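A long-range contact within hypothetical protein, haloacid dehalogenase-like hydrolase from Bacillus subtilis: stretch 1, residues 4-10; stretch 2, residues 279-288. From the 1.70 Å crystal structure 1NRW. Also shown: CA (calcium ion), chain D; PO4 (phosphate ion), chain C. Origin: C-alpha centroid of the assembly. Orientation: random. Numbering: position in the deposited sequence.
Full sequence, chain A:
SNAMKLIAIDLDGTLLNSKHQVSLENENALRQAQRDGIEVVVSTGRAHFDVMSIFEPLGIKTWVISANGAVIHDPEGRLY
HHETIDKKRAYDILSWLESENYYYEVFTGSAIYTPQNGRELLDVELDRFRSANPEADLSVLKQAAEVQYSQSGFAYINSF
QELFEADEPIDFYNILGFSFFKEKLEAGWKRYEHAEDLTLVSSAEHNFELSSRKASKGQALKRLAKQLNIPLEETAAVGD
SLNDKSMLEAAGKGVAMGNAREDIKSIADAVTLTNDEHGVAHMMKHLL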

# COMPACT_ATOMS: atom_id res chain seq x y z
N MSE A 4 -16.08 8.58 15.24
CA MSE A 4 -15.11 7.55 14.77
C MSE A 4 -14.12 7.18 15.86
O MSE A 4 -13.59 8.05 16.56
CB MSE A 4 -14.35 8.06 13.54
CG MSE A 4 -15.22 8.39 12.34
SE MSE A 4 -16.17 6.87 11.62
CE MSE A 4 -17.91 7.22 12.39
N LYS A 5 -13.86 5.89 16.02
CA LYS A 5 -12.91 5.41 17.02
C LYS A 5 -11.64 4.89 16.36
O LYS A 5 -10.61 4.75 17.01
CB LYS A 5 -13.55 4.31 17.87
CG LYS A 5 -14.54 4.82 18.91
CD LYS A 5 -14.99 3.70 19.83
CE LYS A 5 -15.82 4.22 21.00
NZ LYS A 5 -17.05 4.93 20.54
N LEU A 6 -11.73 4.60 15.07
CA LEU A 6 -10.59 4.09 14.30
C LEU A 6 -10.62 4.70 12.90
O LEU A 6 -11.66 4.74 12.25
CB LEU A 6 -10.64 2.56 14.21
CG LEU A 6 -9.48 1.84 13.51
CD1 LEU A 6 -9.48 0.37 13.91
CD2 LEU A 6 -9.60 1.98 12.00
N ILE A 7 -9.46 5.19 12.45
CA ILE A 7 -9.36 5.79 11.13
C ILE A 7 -8.19 5.16 10.38
O ILE A 7 -7.06 5.21 10.85
CB ILE A 7 -9.14 7.31 11.22
CG1 ILE A 7 -10.31 7.96 11.96
CG2 ILE A 7 -9.00 7.91 9.82
CD1 ILE A 7 -10.09 9.41 12.31
N ALA A 8 -8.49 4.56 9.22
CA ALA A 8 -7.47 3.92 8.38
C ALA A 8 -7.08 4.91 7.28
O ALA A 8 -7.94 5.45 6.59
CB ALA A 8 -8.03 2.64 7.78
N ILE A 9 -5.78 5.12 7.11
CA ILE A 9 -5.28 6.08 6.14
C ILE A 9 -4.26 5.49 5.16
O ILE A 9 -3.23 4.98 5.59
CB ILE A 9 -4.59 7.27 6.87
CG1 ILE A 9 -5.54 7.82 7.94
CG2 ILE A 9 -4.22 8.37 5.88
CD1 ILE A 9 -4.91 8.90 8.82
N ASP A 10 -4.55 5.57 3.87
CA ASP A 10 -3.64 5.06 2.84
C ASP A 10 -2.38 5.92 2.88
O ASP A 10 -2.41 7.08 3.28
CB ASP A 10 -4.34 5.14 1.48
CG ASP A 10 -3.52 4.54 0.36
OD1 ASP A 10 -2.57 3.77 0.61
OD2 ASP A 10 -3.87 4.84 -0.79
N GLY A 279 -5.62 16.75 2.14
CA GLY A 279 -6.92 16.10 2.23
C GLY A 279 -7.12 15.29 3.50
O GLY A 279 -8.22 15.27 4.06
N VAL A 280 -6.08 14.62 3.96
CA VAL A 280 -6.21 13.84 5.18
C VAL A 280 -6.55 14.75 6.36
O VAL A 280 -7.44 14.44 7.16
CB VAL A 280 -4.93 13.02 5.47
CG1 VAL A 280 -5.03 12.35 6.82
CG2 VAL A 280 -4.75 11.95 4.38
N ALA A 281 -5.85 15.88 6.48
CA ALA A 281 -6.14 16.81 7.56
C ALA A 281 -7.57 17.37 7.41
O ALA A 281 -8.31 17.47 8.39
CB ALA A 281 -5.13 17.96 7.55
N HIS A 282 -7.95 17.71 6.18
CA HIS A 282 -9.29 18.24 5.93
C HIS A 282 -10.35 17.24 6.38
O HIS A 282 -11.35 17.61 7.00
CB HIS A 282 -9.49 18.58 4.45
CG HIS A 282 -10.91 18.93 4.09
ND1 HIS A 282 -11.84 17.98 3.71
CD2 HIS A 282 -11.56 20.11 4.11
CE1 HIS A 282 -13.00 18.57 3.51
NE2 HIS A 282 -12.87 19.86 3.74
N MSE A 283 -10.14 15.97 6.07
CA MSE A 283 -11.09 14.94 6.48
C MSE A 283 -11.20 14.89 8.00
O MSE A 283 -12.30 14.83 8.55
CB MSE A 283 -10.65 13.57 5.96
CG MSE A 283 -11.48 12.44 6.53
SE MSE A 283 -10.61 10.76 6.28
CE MSE A 283 -9.04 11.09 7.35
N MSE A 284 -10.06 14.90 8.68
CA MSE A 284 -10.04 14.85 10.14
C MSE A 284 -10.84 15.96 10.80
O MSE A 284 -11.57 15.73 11.76
CB MSE A 284 -8.60 14.91 10.66
CG MSE A 284 -7.78 13.69 10.33
SE MSE A 284 -8.46 12.17 11.27
CE MSE A 284 -9.94 11.74 10.13
N LYS A 285 -10.69 17.17 10.27
CA LYS A 285 -11.35 18.33 10.84
C LYS A 285 -12.71 18.68 10.26
O LYS A 285 -13.53 19.28 10.95
CB LYS A 285 -10.44 19.55 10.70
CG LYS A 285 -9.08 19.39 11.36
CD LYS A 285 -8.24 20.66 11.25
CE LYS A 285 -7.92 21.01 9.81
NZ LYS A 285 -7.03 22.20 9.72
N HIS A 286 -12.96 18.29 9.02
CA HIS A 286 -14.20 18.68 8.36
C HIS A 286 -15.09 17.61 7.71
O HIS A 286 -16.01 17.96 6.98
CB HIS A 286 -13.87 19.77 7.33
CG HIS A 286 -13.19 20.96 7.92
ND1 HIS A 286 -13.83 21.83 8.78
CD2 HIS A 286 -11.92 21.40 7.82
CE1 HIS A 286 -12.98 22.76 9.19
NE2 HIS A 286 -11.81 22.52 8.62
N LEU A 287 -14.84 16.34 7.99
CA LEU A 287 -15.67 15.28 7.41
C LEU A 287 -16.08 14.19 8.39
O LEU A 287 -17.05 13.46 8.14
CB LEU A 287 -14.95 14.62 6.23
CG LEU A 287 -14.77 15.46 4.97
CD1 LEU A 287 -14.00 14.65 3.93
CD2 LEU A 287 -16.13 15.89 4.42
N LEU A 288 -15.35 14.04 9.48
CA LEU A 288 -15.68 13.01 10.45
C LEU A 288 -16.27 13.56 11.74
O LEU A 288 -16.29 14.80 11.89
CB LEU A 288 -14.44 12.17 10.76
CG LEU A 288 -13.76 11.53 9.55
CD1 LEU A 288 -12.71 10.55 10.04
CD2 LEU A 288 -14.78 10.80 8.69
OXT LEU A 288 -16.70 12.75 12.59
CA CA D . -2.58 5.18 -2.81
P PO4 C . -9.03 24.96 8.54
O1 PO4 C . -10.23 25.83 8.50
O2 PO4 C . -9.44 23.55 8.80
O3 PO4 C . -8.32 25.04 7.24
O4 PO4 C . -8.12 25.41 9.63
O HOH W 1 -1.57 6.20 -4.85

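The packing of a helix against a β-strand rests on a simple periodicity: side chains of a strand alternate between its two faces, so every second residue can meet the same helix. The contact between the N-terminal strand and the C-terminal helix of this hydrolase is a compact example. The touching residues are at least 271 positions apart in sequence, so the chain closes almost end to end. The axes run nearly antiparallel, at 163°, with a closest approach of 10.9 Å, a spacing that leaves room for one layer of interlocking side chains. No hydrogen bond crosses between the stretches; the 290 Å² buried, counting both sides, comes from apolar contact.

Met4, a selenomethionine, opens the series, two residues before the strand. Its CA-to-CB bond points toward the other stretch, and its CG lies 4.0 Å from CD1 of Leu288, the last residue of the chain. The CA atoms of Met4 and Leu288 are 7.0 Å apart, so the start of stretch 1 lies beside the end of the chain. The C-terminal carboxylate takes no part in this pairing, which the leucine makes through a methyl group. Lys5 and Leu6, by contrast, are out of reach of the helix, and the NZ of Lys5 finds its hydrogen bond elsewhere in the structure.

Ile7 is the hub. It touches three residues of stretch 2 and has 60 Å² covered, the largest share of any residue in the contact. Its CD1 meets CE of Met284 at 3.2 Å, a close approach for two methyl groups, and CD1 of Leu288 at 3.6 Å. Its other branch is also engaged, with CG2 4.0 Å from CE of Met283. Both of these methionines are selenomethionines, and they arrive differently: the CA-to-CB bond of Met283 points toward the strand, whereas that of Met284 points sideways and its m, m, p conformation brings the terminal methyl nearer. A long, flexible side chain can thus join a contact that its backbone position does not directly face.

Ala8 shows the alternation at its plainest. Its CA-to-CB bond points away, and its side chain makes no contact with the helix. At Ile9 the direction returns, and CG2 packs 3.9 Å from CG2 of Val280. The antiparallel order is now explicit: as the strand advances from Met4 through Ile7 to Ile9, the nearest CA atoms on the other stretch step back from Leu288 through Met284 to Val280. On the helix, Val280, Met283 and Met284 follow the three- and four-residue spacing that gathers side chains on one face, held in place by backbone bonds such as that from Met284 N to Val280 O, at 3.1 Å.

Asp10 ends the strand with a different task. The end of its side chain leads away from the helix, and OD2 binds the calcium ion at 2.4 Å. From Ile9 to its neighbour Asp10, the strand passes from apolar packing to metal coordination.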